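Local atomic coordinates of cysteine protease (Xylella fastidiosa, PDB entry 3OIS), a protein that probably cleaves peptide bonds as a papain-family cysteine protease and binds uridine-5'-diphosphate. Residues I130-W144 against Q171-Y184. Residues are numbered along the deposited sequence; the frame is centred on the assembly and turned at random. Where two conformers were deposited one is given.
Sequences IKVLHKLGVCPEKEW and QCYKDAQNYKITEY. With UDP (uridine-5'-diphosphate), chain E.
Tyr-184 lies between a nucleotide and a helix: the uracil of UDP covers one face of its ring, N3 3.3 Å above the plane, and Ile-130 CG2 lies over the opposite face, modelled too close for its exact distance to be trusted. The two segments thus build one wall of the UDP pocket of this papain-family fold, where the end of helix 126-135 packs against the start of strand 183-186. Tyr-184 CG sits between its backbone N and carbonyl carbon (chi1 53°), which places the ring between uracil and Ile-130. The Tyr-184 backbone grips the base twice, N giving to O4 and O taking from N3 in a nearly straight bond (2.8 Å, 176°). Lys-131 NZ reaches the diphosphate at O2B and Lys-135 NZ bonds O1A and O3B, two cations that probably offset part of its charge. Tyr-184 and His-134 form an offset edge-to-face pair, planes at 74°. Beyond the pocket, Ile-181 N donates to Leu-133 O (2.9 Å), joining the helix end to the loop entering strand 183-186. Gly-137, with positive phi, turns the chain out of the helix, and its CA lies 3.2 Å from Ala-176 O. A single water links Lys-131 NZ, His-134 ND1, UDP O1A and the hydroxyl of Tyr-184, which it meets 2.7 Å from OH.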
loop_
_atom_site.group_PDB
_atom_site.type_symbol
_atom_site.label_atom_id
_atom_site.label_comp_id
_atom_site.label_asym_id
_atom_site.label_seq_id
_atom_site.Cartn_x
_atom_site.Cartn_y
_atom_site.Cartn_z
ATOM N N ILE A 130 4.802 -8.061 -2.335
ATOM C CA ILE A 130 5.997 -7.914 -3.175
ATOM C C ILE A 130 6.513 -9.246 -3.718
ATOM O O ILE A 130 6.831 -9.369 -4.881
ATOM C CB ILE A 130 7.046 -7.134 -2.406
ATOM C CG1 ILE A 130 6.575 -5.697 -2.295
ATOM C CG2 ILE A 130 8.425 -7.096 -3.156
ATOM C CD1 ILE A 130 7.515 -4.899 -1.307
ATOM N N LYS A 131 6.512 -10.282 -2.896
ATOM C CA LYS A 131 6.825 -11.613 -3.379
ATOM C C LYS A 131 5.914 -12.068 -4.547
ATOM O O LYS A 131 6.420 -12.649 -5.520
ATOM C CB LYS A 131 6.724 -12.609 -2.256
ATOM C CG LYS A 131 7.467 -13.941 -2.611
ATOM C CD LYS A 131 8.912 -13.958 -2.175
ATOM C CE LYS A 131 9.549 -15.244 -2.519
ATOM N NZ LYS A 131 10.977 -15.042 -2.283
ATOM N N VAL A 132 4.596 -11.859 -4.435
ATOM C CA VAL A 132 3.652 -12.119 -5.509
ATOM C C VAL A 132 4.080 -11.361 -6.769
ATOM O O VAL A 132 4.245 -11.963 -7.810
ATOM C CB VAL A 132 2.205 -11.700 -5.163
ATOM C CG1 VAL A 132 1.287 -11.879 -6.339
ATOM C CG2 VAL A 132 1.697 -12.501 -3.934
ATOM N N LEU A 133 4.342 -10.051 -6.638
ATOM C CA LEU A 133 4.804 -9.312 -7.827
ATOM C C LEU A 133 6.085 -9.835 -8.454
ATOM O O LEU A 133 6.227 -9.686 -9.681
ATOM C CB LEU A 133 4.919 -7.831 -7.507
ATOM C CG LEU A 133 3.591 -7.184 -7.172
ATOM C CD1 LEU A 133 3.813 -5.661 -6.679
ATOM C CD2 LEU A 133 2.593 -7.237 -8.309
ATOM N N HIS A 134 7.010 -10.331 -7.635
ATOM C CA HIS A 134 8.326 -10.789 -8.101
ATOM C C HIS A 134 8.222 -12.144 -8.808
ATOM O O HIS A 134 8.799 -12.326 -9.883
ATOM C CB HIS A 134 9.281 -10.914 -6.937
ATOM C CG HIS A 134 10.706 -11.160 -7.346
ATOM N ND1 HIS A 134 11.631 -11.790 -6.525
ATOM C CD2 HIS A 134 11.365 -10.841 -8.492
ATOM C CE1 HIS A 134 12.803 -11.840 -7.145
ATOM N NE2 HIS A 134 12.673 -11.285 -8.345
ATOM N N LYS A 135 7.507 -13.080 -8.187
ATOM C CA LYS A 135 7.420 -14.453 -8.675
ATOM C C LYS A 135 6.256 -14.745 -9.617
ATOM O O LYS A 135 6.404 -15.596 -10.518
ATOM C CB LYS A 135 7.290 -15.406 -7.481
ATOM C CG LYS A 135 8.431 -15.307 -6.515
ATOM C CD LYS A 135 9.783 -15.716 -7.089
ATOM C CE LYS A 135 10.863 -15.594 -6.021
ATOM N NZ LYS A 135 12.197 -15.948 -6.541
ATOM N N LEU A 136 5.099 -14.070 -9.451
ATOM C CA LEU A 136 3.905 -14.311 -10.244
ATOM C C LEU A 136 3.599 -13.119 -11.156
ATOM O O LEU A 136 2.970 -13.279 -12.164
ATOM C CB LEU A 136 2.708 -14.564 -9.338
ATOM C CG LEU A 136 2.942 -15.633 -8.260
ATOM C CD1 LEU A 136 1.654 -16.000 -7.525
ATOM C CD2 LEU A 136 3.617 -16.886 -8.861
ATOM N N GLY A 137 3.982 -11.888 -10.742
ATOM C CA GLY A 137 3.504 -10.715 -11.498
ATOM C C GLY A 137 2.107 -10.286 -11.063
ATOM O O GLY A 137 1.695 -10.488 -9.846
ATOM N N VAL A 138 1.379 -9.664 -11.965
ATOM C CA VAL A 138 -0.015 -9.269 -11.740
ATOM C C VAL A 138 -0.675 -9.059 -13.089
ATOM O O VAL A 138 -0.046 -8.485 -14.018
ATOM C CB VAL A 138 -0.129 -7.964 -10.864
ATOM C CG1 VAL A 138 0.776 -6.783 -11.431
ATOM C CG2 VAL A 138 -1.582 -7.563 -10.641
ATOM N N CYS A 139 -1.900 -9.543 -13.220
ATOM C CA CYS A 139 -2.659 -9.356 -14.494
ATOM C C CYS A 139 -3.454 -8.054 -14.437
ATOM O O CYS A 139 -3.650 -7.468 -13.378
ATOM C CB CYS A 139 -3.582 -10.546 -14.737
ATOM S SG CYS A 139 -4.874 -10.794 -13.513
ATOM N N PRO A 140 -3.955 -7.570 -15.594
ATOM C CA PRO A 140 -4.798 -6.414 -15.565
ATOM C C PRO A 140 -6.115 -6.616 -14.776
ATOM O O PRO A 140 -6.719 -7.706 -14.791
ATOM C CB PRO A 140 -5.117 -6.199 -17.102
ATOM C CG PRO A 140 -3.850 -6.715 -17.755
ATOM C CD PRO A 140 -3.631 -8.018 -16.977
ATOM N N GLU A 141 -6.606 -5.560 -14.135
ATOM C CA GLU A 141 -7.794 -5.685 -13.349
ATOM C C GLU A 141 -9.004 -6.087 -14.227
ATOM O O GLU A 141 -9.828 -6.818 -13.774
ATOM C CB GLU A 141 -8.019 -4.478 -12.423
ATOM C CG GLU A 141 -9.137 -4.704 -11.429
ATOM C CD GLU A 141 -8.933 -3.814 -10.225
ATOM O OE1 GLU A 141 -9.368 -2.626 -10.253
ATOM O OE2 GLU A 141 -8.348 -4.353 -9.267
ATOM N N LYS A 142 -9.037 -5.676 -15.496
ATOM C CA LYS A 142 -10.142 -6.145 -16.360
ATOM C C LYS A 142 -10.273 -7.616 -16.480
ATOM O O LYS A 142 -11.409 -8.101 -16.602
ATOM C CB LYS A 142 -10.140 -5.448 -17.748
ATOM C CG LYS A 142 -10.762 -4.026 -17.628
ATOM C CD LYS A 142 -10.553 -3.079 -18.815
ATOM C CE LYS A 142 -11.306 -1.765 -18.568
ATOM N NZ LYS A 142 -11.389 -0.904 -19.805
ATOM N N GLU A 143 -9.147 -8.334 -16.451
ATOM C CA GLU A 143 -9.106 -9.787 -16.526
ATOM C C GLU A 143 -9.463 -10.453 -15.187
ATOM O O GLU A 143 -9.889 -11.596 -15.140
ATOM C CB GLU A 143 -7.690 -10.207 -16.938
ATOM C CG GLU A 143 -7.505 -11.655 -17.313
ATOM C CD GLU A 143 -6.115 -11.912 -17.895
ATOM O OE1 GLU A 143 -5.256 -10.996 -17.870
ATOM O OE2 GLU A 143 -5.882 -13.044 -18.406
ATOM N N TRP A 144 -9.267 -9.725 -14.072
ATOM C CA TRP A 144 -9.606 -10.272 -12.724
ATOM C C TRP A 144 -10.133 -9.117 -11.887
ATOM O O TRP A 144 -9.341 -8.464 -11.113
ATOM C CB TRP A 144 -8.389 -10.984 -12.039
ATOM C CG TRP A 144 -8.861 -11.893 -10.919
ATOM C CD1 TRP A 144 -8.621 -11.747 -9.563
ATOM C CD2 TRP A 144 -9.689 -13.072 -11.058
ATOM N NE1 TRP A 144 -9.278 -12.724 -8.870
ATOM C CE2 TRP A 144 -9.896 -13.596 -9.752
ATOM C CE3 TRP A 144 -10.273 -13.729 -12.143
ATOM C CZ2 TRP A 144 -10.702 -14.744 -9.515
ATOM C CZ3 TRP A 144 -11.015 -14.917 -11.916
ATOM C CH2 TRP A 144 -11.255 -15.386 -10.612
ATOM N N GLN A 171 -5.627 -18.403 -17.031
ATOM C CA GLN A 171 -5.252 -17.357 -18.035
ATOM C C GLN A 171 -4.694 -16.113 -17.303
ATOM O O GLN A 171 -3.720 -15.522 -17.734
ATOM C CB GLN A 171 -6.384 -16.944 -19.026
ATOM C CG GLN A 171 -5.868 -16.167 -20.319
ATOM C CD GLN A 171 -4.593 -16.810 -21.066
ATOM O OE1 GLN A 171 -4.566 -18.009 -21.352
ATOM N NE2 GLN A 171 -3.519 -15.980 -21.315
ATOM N N CYS A 172 -5.307 -15.791 -16.165
ATOM C CA CYS A 172 -4.816 -14.687 -15.297
ATOM C C CYS A 172 -3.405 -14.912 -14.840
ATOM O O CYS A 172 -2.580 -14.032 -14.960
ATOM C CB CYS A 172 -5.754 -14.535 -14.116
ATOM S SG CYS A 172 -7.310 -13.824 -14.536
ATOM N N TYR A 173 -3.104 -16.108 -14.322
ATOM C CA TYR A 173 -1.737 -16.421 -13.939
ATOM C C TYR A 173 -0.740 -16.319 -15.082
ATOM O O TYR A 173 0.401 -15.839 -14.903
ATOM C CB TYR A 173 -1.693 -17.781 -13.267
ATOM C CG TYR A 173 -2.199 -17.770 -11.821
ATOM C CD1 TYR A 173 -3.507 -18.107 -11.509
ATOM C CD2 TYR A 173 -1.304 -17.451 -10.770
ATOM C CE1 TYR A 173 -3.971 -18.144 -10.183
ATOM C CE2 TYR A 173 -1.737 -17.507 -9.423
ATOM C CZ TYR A 173 -3.018 -17.782 -9.127
ATOM O OH TYR A 173 -3.503 -17.838 -7.849
ATOM N N LYS A 174 -1.135 -16.827 -16.275
ATOM C CA LYS A 174 -0.208 -16.745 -17.406
ATOM C C LYS A 174 0.050 -15.276 -17.791
ATOM O O LYS A 174 1.217 -14.867 -17.958
ATOM C CB LYS A 174 -0.808 -17.490 -18.589
ATOM C CG LYS A 174 0.115 -17.632 -19.777
ATOM C CD LYS A 174 -0.264 -18.895 -20.647
ATOM C CE LYS A 174 0.227 -18.766 -22.109
ATOM N NZ LYS A 174 -0.487 -17.557 -22.694
ATOM N N ASP A 175 -0.996 -14.493 -17.948
ATOM C CA ASP A 175 -0.839 -13.072 -18.324
ATOM C C ASP A 175 -0.051 -12.298 -17.238
ATOM O O ASP A 175 0.789 -11.456 -17.524
ATOM C CB ASP A 175 -2.209 -12.433 -18.618
ATOM C CG ASP A 175 -2.877 -13.009 -19.877
ATOM O OD1 ASP A 175 -2.171 -13.561 -20.726
ATOM O OD2 ASP A 175 -4.096 -12.971 -19.970
ATOM N N ALA A 176 -0.297 -12.633 -15.964
ATOM C CA ALA A 176 0.382 -11.892 -14.909
ATOM C C ALA A 176 1.889 -11.953 -15.014
ATOM O O ALA A 176 2.596 -11.019 -14.594
ATOM C CB ALA A 176 -0.076 -12.448 -13.537
ATOM N N GLN A 177 2.416 -13.070 -15.543
ATOM C CA GLN A 177 3.866 -13.271 -15.745
ATOM C C GLN A 177 4.521 -12.216 -16.607
ATOM O O GLN A 177 5.732 -12.037 -16.545
ATOM C CB GLN A 177 4.195 -14.620 -16.396
ATOM C CG GLN A 177 3.933 -15.833 -15.503
ATOM C CD GLN A 177 5.086 -16.134 -14.584
ATOM O OE1 GLN A 177 6.266 -16.210 -14.992
ATOM N NE2 GLN A 177 4.759 -16.347 -13.317
ATOM N N ASN A 178 3.734 -11.533 -17.419
ATOM C CA ASN A 178 4.301 -10.471 -18.281
ATOM C C ASN A 178 4.629 -9.181 -17.549
ATOM O O ASN A 178 5.270 -8.268 -18.107
ATOM C CB ASN A 178 3.341 -10.183 -19.402
ATOM C CG ASN A 178 3.287 -11.329 -20.374
ATOM O OD1 ASN A 178 4.293 -12.031 -20.579
ATOM N ND2 ASN A 178 2.116 -11.574 -20.927
ATOM N N TYR A 179 4.198 -9.101 -16.274
ATOM C CA TYR A 179 4.308 -7.890 -15.503
ATOM C C TYR A 179 5.101 -8.056 -14.160
ATOM O O TYR A 179 4.990 -7.244 -13.307
ATOM C CB TYR A 179 2.892 -7.354 -15.239
ATOM C CG TYR A 179 2.160 -7.215 -16.565
ATOM C CD1 TYR A 179 2.546 -6.225 -17.482
ATOM C CD2 TYR A 179 1.110 -8.058 -16.885
ATOM C CE1 TYR A 179 1.895 -6.086 -18.721
ATOM C CE2 TYR A 179 0.395 -7.922 -18.136
ATOM C CZ TYR A 179 0.847 -6.927 -19.045
ATOM O OH TYR A 179 0.253 -6.779 -20.287
ATOM N N LYS A 180 5.902 -9.104 -14.020
ATOM C CA LYS A 180 6.729 -9.296 -12.797
ATOM C C LYS A 180 7.627 -8.162 -12.576
ATOM O O LYS A 180 8.242 -7.616 -13.527
ATOM C CB LYS A 180 7.604 -10.530 -12.947
ATOM C CG LYS A 180 6.765 -11.798 -13.216
ATOM C CD LYS A 180 7.573 -13.002 -12.913
ATOM C CE LYS A 180 8.462 -13.488 -14.047
ATOM N NZ LYS A 180 8.491 -15.044 -14.092
ATOM N N ILE A 181 7.841 -7.833 -11.302
ATOM C CA ILE A 181 8.926 -6.955 -10.935
ATOM C C ILE A 181 10.280 -7.696 -11.002
ATOM O O ILE A 181 10.312 -8.940 -11.067
ATOM C CB ILE A 181 8.724 -6.219 -9.507
ATOM C CG1 ILE A 181 8.794 -7.203 -8.326
ATOM C CG2 ILE A 181 7.429 -5.362 -9.520
ATOM C CD1 ILE A 181 8.813 -6.501 -6.970
ATOM N N THR A 182 11.384 -6.942 -11.038
ATOM C CA THR A 182 12.723 -7.599 -10.976
ATOM C C THR A 182 13.507 -7.466 -9.648
ATOM O O THR A 182 14.398 -8.275 -9.346
ATOM C CB THR A 182 13.615 -7.244 -12.195
ATOM O OG1 THR A 182 13.896 -5.857 -12.131
ATOM C CG2 THR A 182 12.853 -7.565 -13.504
ATOM N N GLU A 183 13.209 -6.413 -8.906
ATOM C CA GLU A 183 13.885 -6.188 -7.666
ATOM C C GLU A 183 13.021 -5.358 -6.715
ATOM O O GLU A 183 12.074 -4.650 -7.135
ATOM C CB GLU A 183 15.203 -5.469 -8.037
ATOM C CG GLU A 183 16.053 -4.909 -6.958
ATOM C CD GLU A 183 16.990 -3.837 -7.560
ATOM O OE1 GLU A 183 17.480 -2.999 -6.797
ATOM O OE2 GLU A 183 17.174 -3.795 -8.806
ATOM N N TYR A 184 13.332 -5.497 -5.421
ATOM C CA TYR A 184 12.694 -4.707 -4.361
ATOM C C TYR A 184 13.651 -4.503 -3.220
ATOM O O TYR A 184 14.511 -5.381 -2.937
ATOM C CB TYR A 184 11.388 -5.335 -3.833
ATOM C CG TYR A 184 11.548 -6.802 -3.400
ATOM C CD1 TYR A 184 11.549 -7.824 -4.322
ATOM C CD2 TYR A 184 11.607 -7.152 -2.041
ATOM C CE1 TYR A 184 11.632 -9.213 -3.930
ATOM C CE2 TYR A 184 11.688 -8.477 -1.651
ATOM C CZ TYR A 184 11.688 -9.486 -2.573
ATOM O OH TYR A 184 11.788 -10.772 -2.150
HETATM N N1 UDP E . 15.202 -10.186 -1.745
HETATM C C2 UDP E . 15.048 -8.828 -1.695
HETATM N N3 UDP E . 14.895 -8.143 -2.894
HETATM C C4 UDP E . 14.888 -8.794 -4.085
HETATM C C5 UDP E . 15.088 -10.185 -4.154
HETATM C C6 UDP E . 15.131 -10.870 -2.931
HETATM O O2 UDP E . 15.027 -8.213 -0.676
HETATM O O4 UDP E . 14.834 -8.066 -5.128
HETATM C "C1'" UDP E . 15.490 -10.857 -0.430
HETATM C "C2'" UDP E . 14.290 -10.971 0.485
HETATM O "O2'" UDP E . 14.832 -10.979 1.804
HETATM C "C3'" UDP E . 13.844 -12.330 0.113
HETATM C "C4'" UDP E . 15.181 -13.095 -0.009
HETATM O "O4'" UDP E . 16.071 -12.151 -0.642
HETATM O "O3'" UDP E . 13.105 -12.842 1.219
HETATM C "C5'" UDP E . 14.991 -14.388 -0.797
HETATM O "O5'" UDP E . 14.576 -14.014 -2.109
HETATM P PA UDP E . 14.626 -14.937 -3.328
HETATM O O1A UDP E . 13.782 -14.481 -4.455
HETATM O O2A UDP E . 16.031 -15.285 -3.680
HETATM O O3A UDP E . 13.934 -16.244 -2.645
HETATM P PB UDP E . 13.306 -17.624 -3.206
HETATM O O1B UDP E . 13.945 -18.706 -2.467
HETATM O O2B UDP E . 11.892 -17.466 -2.982
HETATM O O3B UDP E . 13.532 -17.821 -4.674
HETATM O O HOH W 1 11.719 -12.752 -3.934
HETATM O O HOH W 2 14.824 -10.893 -10.178
HETATM O O HOH W 3 1.558 -15.748 -12.492
#